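PDB 2V5I: salmonella typhimurium DB7155 bacteriophage DET7 tailspike from Bacteriophage, which probably binds and hydrolyses the O-antigen of the Salmonella cell surface, acting as the receptor-binding tailspike of the phage. Local coordinates for residues A[365-370]-A[393-398]; A[408-413]-A[430-435]; A[359-364]-A[386-391]; A[277-282]-A[324-329]. All blocks are in the same frame, centred on the assembly; numbering follows the deposited sequence.

Interaction 1 of 4, residues A[365-370]-A[393-398]; sequences NRVFSN and IVNGIR
Strands 367-369 and 393-395 run parallel, their axes 4.7 Å apart and 13° from alignment, with Val367 opposite Ile393, Phe368 opposite Val394 and Ser369 opposite Asn395. Backbone bonds pass between them in turn: Phe368 N to Ile393 O, then Asn395 N to Phe368 O at 2.8 Å, then Asn370 N to Asn395 O. The Phe368 ring stands with CD1 3.6 Å from Ile393 O, which meets the ring at its edge and in its plane; Met359, Ala361 and Thr363 touch the same side chain from within. On the other surface Asn395 ND2 reaches Val367 CG1 at 3.7 Å and makes a weak bond to Ser369 OG. This is one step of the right-handed parallel beta-helix of the P22-tailspike family, and at Asn370 and Gly396 both segments turn a corner. Here Arg398 NH2 donates to Asn370 OD1 (2.9 Å, 160° at the hydrogen). The oxygen lies in the guanidinium plane, but the donor stands above the amide plane, the two planes being 85° apart. Arg398 NE is held by Thr372 OG1 and Asn370 ND2 by Asn348 OD1, while Asn370 of the third subunit packs against both side chains.

Interaction 2 of 4, residues A[408-413]-A[430-435]; sequences NGLVIS and KILVGN
The flat group at the centre of this contact is the Lys430 carbonyl, with Leu410 CD2 over one face, 3.7 Å from Lys430 C, and Val411 N approaching in the carbonyl plane to bond to Lys430 O at 2.8 Å. Ile412 N adds a weak, longer bond to the same oxygen, so two successive amides share one acceptor where the chain of 408-413 bends into its strand. From there the pairing is regular and parallel: Leu432 N donates to Ile412 O at 2.9 Å, tilted 28° from the carbonyl plane. The Leu410 side chain lies across that of Leu432, its CD1 touching Leu432 CB at 3.9 Å, and Leu432 CD2 reaches on to Ser413 OG. Val411 CG2 and Lys430 CB meet at 4.0 Å, the two side chains crossing at about a right angle. Lys430 bends at chi2 (-66°), which brings CD back beside Gly409 O. On the inward surface Ile412 and Ile431 both rest on Leu422, and Phe449 of the second subunit packs against Ile431. Strand 431-433 is the outermost of its face within this chain, which is consistent with the last rung of this face of the parallel beta-helix.

Interaction 3 of 4, residues A[359-364]-A[386-391]; sequences MLAHTY and IIIIGD
Ala361 O is held from two directions: Ile389 N donates to it across the contact at 3.0 Å, and Thr363 N of its own strand adds a weak bond that closes an inverse gamma turn centred on His362. Ile388 CA lies 3.3 Å from the same oxygen as a CA-H...O contact. Strands 359-364 and 386-388 run almost exactly parallel, 3° apart, and ahead of the turn Ala361 N donates to Ile387 O at 2.9 Å. After the turn Gly390 N makes only a weak, bent bond to Thr363 O. With no side chain there, Gly390 CA comes within 3.8 Å of Tyr364 CD2. On the outer side His362 NE2 and Tyr364 OH share a hydrogen bond of 3.0 Å, while Ile389 CG1 rests over one face of the imidazole in a CH-pi contact, 4.0 Å from the ring centroid; His316 stacks on the same ring. Asp391 OD1 lies at the edge of the Tyr364 ring, near its plane and 3.6 Å from Tyr364 CB. Inward, Met359 bends at chi3 (82°), and CE touches Ile388 CG1. Thr363 OG1 is buried with no hydrogen-bonding partner in the model. Ile388 also meets Val394. Such stacked, mostly aliphatic rows, facing inward from successive parallel strands, are characteristic of the core of a parallel beta-helix.

Interaction 4 of 4, residues A[277-282]-A[324-329]; sequences FRDSVA and VDNILV
Leu328 N donates to Ser280 O at 3.0 Å and Ala282 N to Leu328 O at 2.9 Å, while ahead of the corner Asp325 N reaches Phe277 O. Val281 and Leu328 lie side by side, pointing the same way, with CG1 and CD2 4.1 Å apart. Ile327 has CG1 between the backbone N and the carbonyl carbon (chi1 58°), an arrangement that leaves CG2 anti to the carbonyl carbon and 3.5 Å from Phe277 O. At the corner the side chains of Asp279 and Asn326, both residues with positive phi, cross obliquely, carboxylate and amide planes 68° apart. Asn326 ND2 donates to Asp279 OD1 (2.7 Å) from above the carboxylate plane, though with two deposited conformers of Asn326 this bond is doubtful. A water accepting from Arg278 NH1 (2.9 Å) also lies within bonding distance of Asp279 OD1 and Asp325 OD2. A second shell sets these groups: Gln276 OE1 takes Arg278 NE, Ser347 OG bonds to Asp325 OD1, and Ser280 OG donates to Arg278 O. Asn326 of each of the other two subunits packs on Asn326, so this corner between two faces of successive coils of the parallel beta-helix is turned to the trimer interface.

Along the chain interaction 4 comes first, interactions 3 and 1 follow with their segments alternating, and interaction 2 closes the series. Interactions 4 and 1, with centres about 16 Å apart, belong to the same run of stacked parallel strands, with strand 345-352 between them. Interactions 3 and 2, about 12 Å apart, sit on another face, where strands 386-388 and 412-414 are neighbours. Interactions 1 and 3 join the same two coils on different faces, about 11 Å between centres, and touch through Phe368, Val394 and Ile388. Interactions 2 and 4 are farthest apart, at about 25 Å. The series thus samples one continuous solenoid, whose inner rows are largely apolar while interactions 1, 2 and 4 also meet the second subunit.

Interaction 1 of 4, residues A[365-370]-A[393-398]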
# COMPACT_ATOMS: atom_id res chain seq x y z
N ASN A 365 11.07 -9.75 18.69
CA ASN A 365 9.72 -9.29 19.08
C ASN A 365 9.18 -8.16 18.20
O ASN A 365 8.55 -7.18 18.69
CB ASN A 365 9.68 -8.85 20.54
CG ASN A 365 8.24 -8.66 21.08
OD1 ASN A 365 7.38 -9.53 20.89
ND2 ASN A 365 7.99 -7.55 21.79
N ARG A 366 9.43 -8.34 16.89
CA ARG A 366 8.94 -7.38 15.89
C ARG A 366 7.94 -8.06 14.98
O ARG A 366 8.03 -9.24 14.72
CB ARG A 366 10.11 -6.87 15.04
CG ARG A 366 9.79 -5.74 14.05
CD ARG A 366 11.03 -4.91 13.67
NE ARG A 366 11.56 -4.15 14.84
CZ ARG A 366 12.63 -3.42 14.89
NH1 ARG A 366 13.34 -3.23 13.82
NH2 ARG A 366 12.94 -2.84 16.05
N VAL A 367 6.98 -7.27 14.50
CA VAL A 367 5.92 -7.75 13.58
C VAL A 367 6.15 -7.15 12.20
O VAL A 367 6.27 -5.97 12.07
CB VAL A 367 4.50 -7.37 14.06
CG1 VAL A 367 3.44 -7.97 13.09
CG2 VAL A 367 4.26 -7.89 15.46
N PHE A 368 6.07 -8.01 11.17
CA PHE A 368 6.20 -7.64 9.77
C PHE A 368 4.90 -8.03 9.07
O PHE A 368 4.49 -9.20 9.20
CB PHE A 368 7.33 -8.45 9.13
CG PHE A 368 8.67 -8.18 9.75
CD1 PHE A 368 9.10 -8.92 10.83
CD2 PHE A 368 9.53 -7.26 9.16
CE1 PHE A 368 10.36 -8.66 11.42
CE2 PHE A 368 10.75 -6.98 9.75
CZ PHE A 368 11.19 -7.71 10.83
N SER A 369 4.16 -7.08 8.45
CA SER A 369 2.90 -7.41 7.81
C SER A 369 2.91 -6.88 6.38
O SER A 369 3.37 -5.77 6.12
CB SER A 369 1.71 -6.85 8.59
OG SER A 369 1.78 -7.22 9.97
N ASN A 370 2.38 -7.68 5.45
CA ASN A 370 2.15 -7.26 4.07
C ASN A 370 3.46 -6.90 3.38
O ASN A 370 3.72 -5.76 3.00
CB ASN A 370 1.17 -6.10 3.99
CG ASN A 370 0.55 -5.97 2.63
OD1 ASN A 370 0.42 -6.97 1.91
ND2 ASN A 370 0.20 -4.75 2.25
N ILE A 393 7.11 -12.15 14.10
CA ILE A 393 5.86 -12.62 13.45
C ILE A 393 5.87 -12.02 12.06
O ILE A 393 6.18 -10.82 11.91
CB ILE A 393 4.61 -12.08 14.21
CG1 ILE A 393 4.51 -12.67 15.62
CG2 ILE A 393 3.30 -12.28 13.44
CD1 ILE A 393 4.38 -14.11 15.67
N VAL A 394 5.59 -12.84 11.03
CA VAL A 394 5.38 -12.32 9.68
C VAL A 394 3.95 -12.67 9.27
O VAL A 394 3.56 -13.83 9.32
CB VAL A 394 6.40 -12.91 8.68
CG1 VAL A 394 6.18 -12.32 7.33
CG2 VAL A 394 7.75 -12.65 9.19
N ASN A 395 3.13 -11.67 8.89
CA ASN A 395 1.74 -11.85 8.50
C ASN A 395 1.62 -11.42 7.05
O ASN A 395 1.44 -10.21 6.79
CB ASN A 395 0.82 -10.86 9.26
CG ASN A 395 0.71 -11.13 10.72
OD1 ASN A 395 0.48 -12.26 11.12
ND2 ASN A 395 0.83 -10.04 11.56
N GLY A 396 1.69 -12.33 6.09
CA GLY A 396 1.47 -12.01 4.71
C GLY A 396 2.77 -11.62 4.03
O GLY A 396 3.28 -10.52 4.24
N ILE A 397 3.33 -12.54 3.26
CA ILE A 397 4.62 -12.33 2.61
C ILE A 397 4.64 -13.05 1.27
O ILE A 397 4.41 -14.24 1.18
CB ILE A 397 5.82 -12.73 3.53
CG1 ILE A 397 7.15 -12.56 2.77
CG2 ILE A 397 5.67 -14.15 4.13
CD1 ILE A 397 8.37 -12.53 3.66
N ARG A 398 4.99 -12.28 0.24
CA ARG A 398 5.18 -12.80 -1.11
C ARG A 398 6.66 -12.93 -1.30
O ARG A 398 7.39 -11.96 -1.10
CB ARG A 398 4.58 -11.81 -2.11
CG ARG A 398 3.06 -11.77 -1.97
CD ARG A 398 2.44 -10.54 -2.37
NE ARG A 398 2.79 -9.40 -1.53
CZ ARG A 398 2.05 -8.90 -0.57
NH1 ARG A 398 0.91 -9.47 -0.23
NH2 ARG A 398 2.49 -7.80 0.06
O HOH W 1 3.99 -5.13 0.18

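Interaction 2 of 4, residues A[408-413]-A[430-435]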
# COMPACT_ATOMS: atom_id res chain seq x y z
N ASN A 408 22.68 -20.80 -4.43
CA ASN A 408 23.06 -20.63 -3.04
C ASN A 408 21.93 -20.13 -2.18
O ASN A 408 21.09 -19.34 -2.65
CB ASN A 408 24.21 -19.64 -2.89
CG ASN A 408 25.46 -20.11 -3.57
OD1 ASN A 408 25.82 -21.27 -3.46
ND2 ASN A 408 26.14 -19.21 -4.28
N GLY A 409 21.92 -20.58 -0.92
CA GLY A 409 21.08 -19.98 0.10
C GLY A 409 19.65 -20.46 0.15
O GLY A 409 19.16 -21.14 -0.78
N LEU A 410 18.98 -20.06 1.21
CA LEU A 410 17.56 -20.29 1.37
C LEU A 410 16.75 -19.09 0.85
O LEU A 410 17.26 -17.97 0.76
CB LEU A 410 17.22 -20.48 2.84
CG LEU A 410 17.93 -21.64 3.56
CD1 LEU A 410 17.78 -21.54 5.07
CD2 LEU A 410 17.31 -22.90 3.04
N VAL A 411 15.48 -19.30 0.63
CA VAL A 411 14.58 -18.18 0.35
C VAL A 411 14.31 -17.46 1.67
O VAL A 411 14.43 -16.25 1.75
CB VAL A 411 13.29 -18.63 -0.32
CG1 VAL A 411 12.30 -17.46 -0.49
CG2 VAL A 411 13.59 -19.23 -1.65
N ILE A 412 13.89 -18.22 2.70
CA ILE A 412 13.61 -17.68 4.02
C ILE A 412 14.43 -18.43 5.07
O ILE A 412 14.40 -19.65 5.10
CB ILE A 412 12.11 -17.86 4.40
CG1 ILE A 412 11.26 -16.98 3.51
CG2 ILE A 412 11.87 -17.48 5.90
CD1 ILE A 412 9.78 -17.31 3.55
N SER A 413 15.10 -17.66 5.92
CA SER A 413 15.75 -18.17 7.13
C SER A 413 15.29 -17.32 8.31
O SER A 413 15.79 -16.20 8.57
CB SER A 413 17.24 -18.06 6.94
OG SER A 413 17.95 -18.41 8.13
N LYS A 430 13.41 -24.72 0.59
CA LYS A 430 14.34 -23.61 0.79
C LYS A 430 13.78 -22.63 1.82
O LYS A 430 13.98 -21.41 1.73
CB LYS A 430 14.59 -22.92 -0.53
CG LYS A 430 15.23 -23.80 -1.55
CD LYS A 430 16.64 -24.20 -1.18
CE LYS A 430 17.27 -25.03 -2.29
NZ LYS A 430 18.58 -25.50 -1.86
N ILE A 431 13.06 -23.17 2.81
CA ILE A 431 12.50 -22.41 3.91
C ILE A 431 12.93 -23.01 5.23
O ILE A 431 12.85 -24.23 5.40
CB ILE A 431 10.97 -22.52 3.87
CG1 ILE A 431 10.40 -21.91 2.60
CG2 ILE A 431 10.34 -21.92 5.07
CD1 ILE A 431 8.97 -22.33 2.38
N LEU A 432 13.38 -22.17 6.15
CA LEU A 432 13.67 -22.56 7.51
C LEU A 432 12.94 -21.57 8.39
O LEU A 432 13.25 -20.40 8.37
CB LEU A 432 15.18 -22.49 7.78
CG LEU A 432 15.73 -22.39 9.20
CD1 LEU A 432 15.62 -23.71 9.93
CD2 LEU A 432 17.21 -21.95 9.18
N VAL A 433 11.92 -22.03 9.12
CA VAL A 433 11.14 -21.17 9.99
C VAL A 433 10.84 -21.85 11.30
O VAL A 433 10.85 -23.08 11.35
CB VAL A 433 9.81 -20.70 9.34
CG1 VAL A 433 10.09 -19.79 8.17
CG2 VAL A 433 8.95 -21.90 8.92
N GLY A 434 10.58 -21.05 12.33
CA GLY A 434 10.09 -21.56 13.62
C GLY A 434 8.78 -22.33 13.46
O GLY A 434 8.66 -23.47 13.88
N ASN A 435 7.80 -21.68 12.86
CA ASN A 435 6.52 -22.31 12.57
C ASN A 435 5.89 -21.60 11.37
O ASN A 435 6.10 -20.41 11.15
CB ASN A 435 5.54 -22.22 13.70
CG ASN A 435 4.52 -23.38 13.70
OD1 ASN A 435 4.51 -24.24 12.78
ND2 ASN A 435 3.65 -23.39 14.68

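Interaction 3 of 4, residues A[359-364]-A[386-391]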
# COMPACT_ATOMS: atom_id res chain seq x y z
N MET A 359 16.06 -8.84 2.57
CA MET A 359 15.90 -8.31 3.91
C MET A 359 16.84 -9.03 4.87
O MET A 359 16.95 -10.24 4.82
CB MET A 359 14.45 -8.43 4.43
CG MET A 359 14.23 -7.75 5.79
SD MET A 359 12.49 -7.64 6.27
CE MET A 359 12.26 -9.31 6.92
N LEU A 360 17.44 -8.28 5.80
CA LEU A 360 18.24 -8.86 6.86
C LEU A 360 17.82 -8.13 8.11
O LEU A 360 18.20 -6.98 8.36
CB LEU A 360 19.75 -8.71 6.61
CG LEU A 360 20.63 -9.69 7.38
CD1 LEU A 360 22.08 -9.48 6.99
CD2 LEU A 360 20.49 -9.57 8.86
N ALA A 361 16.94 -8.77 8.89
CA ALA A 361 16.39 -8.20 10.08
C ALA A 361 16.97 -8.92 11.27
O ALA A 361 16.56 -10.03 11.61
CB ALA A 361 14.85 -8.32 10.06
N HIS A 362 17.86 -8.25 11.97
CA HIS A 362 18.43 -8.76 13.20
C HIS A 362 17.59 -8.23 14.35
O HIS A 362 18.02 -7.38 15.17
CB HIS A 362 19.90 -8.34 13.32
CG HIS A 362 20.64 -9.12 14.35
ND1 HIS A 362 21.99 -9.38 14.24
CD2 HIS A 362 20.24 -9.67 15.51
CE1 HIS A 362 22.37 -10.08 15.29
NE2 HIS A 362 21.34 -10.28 16.07
N THR A 363 16.35 -8.74 14.41
CA THR A 363 15.30 -8.17 15.20
C THR A 363 14.66 -9.23 16.08
O THR A 363 14.75 -10.44 15.80
CB THR A 363 14.19 -7.56 14.33
OG1 THR A 363 13.71 -8.57 13.41
CG2 THR A 363 14.77 -6.40 13.53
N TYR A 364 14.07 -8.72 17.15
CA TYR A 364 13.44 -9.49 18.23
C TYR A 364 12.11 -8.91 18.57
O TYR A 364 12.00 -7.71 18.78
CB TYR A 364 14.34 -9.46 19.48
CG TYR A 364 15.73 -9.93 19.20
CD1 TYR A 364 16.67 -9.07 18.62
CD2 TYR A 364 16.11 -11.22 19.46
CE1 TYR A 364 17.92 -9.49 18.30
CE2 TYR A 364 17.39 -11.66 19.13
CZ TYR A 364 18.29 -10.78 18.58
OH TYR A 364 19.56 -11.20 18.28
N ILE A 386 15.74 -13.78 2.56
CA ILE A 386 14.98 -13.13 3.60
C ILE A 386 15.51 -13.73 4.91
O ILE A 386 15.37 -14.93 5.13
CB ILE A 386 13.47 -13.44 3.42
CG1 ILE A 386 12.93 -12.92 2.07
CG2 ILE A 386 12.67 -12.92 4.58
CD1 ILE A 386 11.64 -13.64 1.62
N ILE A 387 16.07 -12.91 5.79
CA ILE A 387 16.70 -13.36 7.04
C ILE A 387 16.07 -12.58 8.19
O ILE A 387 15.98 -11.36 8.14
CB ILE A 387 18.18 -13.04 7.01
CG1 ILE A 387 18.86 -13.83 5.89
CG2 ILE A 387 18.82 -13.29 8.40
CD1 ILE A 387 20.05 -13.08 5.23
N ILE A 388 15.55 -13.31 9.19
CA ILE A 388 15.09 -12.74 10.43
C ILE A 388 15.79 -13.54 11.52
O ILE A 388 15.68 -14.75 11.55
CB ILE A 388 13.55 -12.82 10.62
CG1 ILE A 388 12.83 -12.14 9.44
CG2 ILE A 388 13.15 -12.20 11.95
CD1 ILE A 388 11.32 -12.29 9.49
N ILE A 389 16.44 -12.86 12.46
CA ILE A 389 17.26 -13.57 13.47
C ILE A 389 16.49 -13.98 14.70
O ILE A 389 16.59 -15.12 15.14
CB ILE A 389 18.43 -12.67 13.92
CG1 ILE A 389 19.32 -12.33 12.75
CG2 ILE A 389 19.22 -13.34 15.06
CD1 ILE A 389 19.99 -13.52 12.05
N GLY A 390 15.69 -13.07 15.26
CA GLY A 390 14.99 -13.31 16.50
C GLY A 390 13.54 -13.72 16.42
O GLY A 390 13.07 -14.22 15.38
N ASP A 391 12.83 -13.60 17.55
CA ASP A 391 11.46 -14.13 17.73
C ASP A 391 10.42 -13.16 17.19
O ASP A 391 9.91 -12.32 17.93
CB ASP A 391 11.18 -14.40 19.20
CG ASP A 391 11.37 -13.16 20.11
OD1 ASP A 391 12.36 -12.38 19.95
OD2 ASP A 391 10.51 -12.96 21.01

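Interaction 4 of 4, residues A[277-282]-A[324-329]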
# COMPACT_ATOMS: atom_id res chain seq x y z
N PHE A 277 10.03 6.36 8.12
CA PHE A 277 10.57 6.01 6.82
C PHE A 277 9.37 5.53 6.02
O PHE A 277 8.91 4.39 6.22
CB PHE A 277 11.68 4.96 6.92
CG PHE A 277 12.87 5.47 7.63
CD1 PHE A 277 13.83 6.18 6.94
CD2 PHE A 277 13.02 5.28 9.02
CE1 PHE A 277 14.92 6.73 7.65
CE2 PHE A 277 14.08 5.86 9.68
CZ PHE A 277 15.00 6.59 9.00
N ARG A 278 8.74 6.47 5.27
CA ARG A 278 7.44 6.20 4.64
C ARG A 278 7.36 6.75 3.22
O ARG A 278 7.95 7.76 2.89
CB ARG A 278 6.27 6.80 5.44
CG ARG A 278 6.12 6.28 6.86
CD ARG A 278 4.75 6.64 7.44
NE ARG A 278 4.59 8.08 7.53
CZ ARG A 278 3.79 8.86 6.78
NH1 ARG A 278 2.99 8.34 5.84
NH2 ARG A 278 3.80 10.18 6.95
N ASP A 279 6.66 6.00 2.36
CA ASP A 279 6.37 6.45 1.01
C ASP A 279 7.64 6.79 0.22
O ASP A 279 7.65 7.69 -0.61
CB ASP A 279 5.42 7.67 1.03
CG ASP A 279 4.10 7.47 1.76
OD1 ASP A 279 3.66 6.34 2.07
OD2 ASP A 279 3.44 8.54 1.98
N SER A 280 8.71 6.02 0.46
CA SER A 280 10.03 6.33 -0.09
C SER A 280 10.62 5.15 -0.87
O SER A 280 10.15 4.03 -0.78
CB SER A 280 10.98 6.79 0.99
OG SER A 280 10.52 7.98 1.60
N VAL A 281 11.59 5.45 -1.74
CA VAL A 281 12.06 4.50 -2.75
C VAL A 281 13.56 4.55 -2.83
O VAL A 281 14.13 5.65 -2.90
CB VAL A 281 11.50 4.88 -4.14
CG1 VAL A 281 12.00 3.89 -5.16
CG2 VAL A 281 9.95 4.90 -4.12
N ALA A 282 14.23 3.37 -2.72
CA ALA A 282 15.70 3.30 -2.95
C ALA A 282 15.94 2.43 -4.15
O ALA A 282 15.48 1.29 -4.20
CB ALA A 282 16.44 2.76 -1.73
N VAL A 324 7.96 2.43 9.88
CA VAL A 324 8.37 1.99 8.54
C VAL A 324 7.17 1.44 7.82
O VAL A 324 6.59 0.44 8.26
CB VAL A 324 9.47 0.88 8.61
CG1 VAL A 324 9.88 0.41 7.21
CG2 VAL A 324 10.67 1.40 9.35
N ASP A 325 6.73 2.16 6.77
CA ASP A 325 5.51 1.80 6.01
C ASP A 325 5.57 2.35 4.60
O ASP A 325 5.96 3.48 4.37
CB ASP A 325 4.25 2.41 6.71
CG ASP A 325 2.95 2.09 5.99
OD1 ASP A 325 2.52 0.92 5.99
OD2 ASP A 325 2.32 3.03 5.44
N ASN A 326 5.19 1.49 3.65
CA ASN A 326 5.07 1.86 2.26
C ASN A 326 6.40 2.31 1.66
O ASN A 326 6.55 3.41 1.16
CB ASN A 326 4.01 2.94 2.03
CG ASN A 326 3.78 3.20 0.57
OD1 ASN A 326 4.01 2.32 -0.25
ND2 ASN A 326 3.29 4.40 0.23
N ILE A 327 7.38 1.41 1.75
CA ILE A 327 8.69 1.66 1.14
C ILE A 327 8.98 0.64 0.06
O ILE A 327 8.50 -0.47 0.09
CB ILE A 327 9.82 1.67 2.22
CG1 ILE A 327 9.91 0.38 3.03
CG2 ILE A 327 9.65 2.86 3.16
CD1 ILE A 327 11.18 0.17 3.72
N LEU A 328 9.83 1.04 -0.90
CA LEU A 328 10.14 0.21 -2.08
C LEU A 328 11.65 0.24 -2.33
O LEU A 328 12.26 1.31 -2.22
CB LEU A 328 9.45 0.76 -3.33
CG LEU A 328 9.81 0.18 -4.72
CD1 LEU A 328 9.43 -1.25 -4.82
CD2 LEU A 328 9.19 1.02 -5.85
N VAL A 329 12.23 -0.95 -2.53
CA VAL A 329 13.65 -1.04 -2.88
C VAL A 329 13.79 -1.93 -4.12
O VAL A 329 13.19 -2.99 -4.18
CB VAL A 329 14.50 -1.63 -1.73
CG1 VAL A 329 15.97 -1.74 -2.13
CG2 VAL A 329 14.36 -0.82 -0.40
O HOH W 2 2.54 5.64 4.79
O HOH W 3 7.15 3.54 -1.75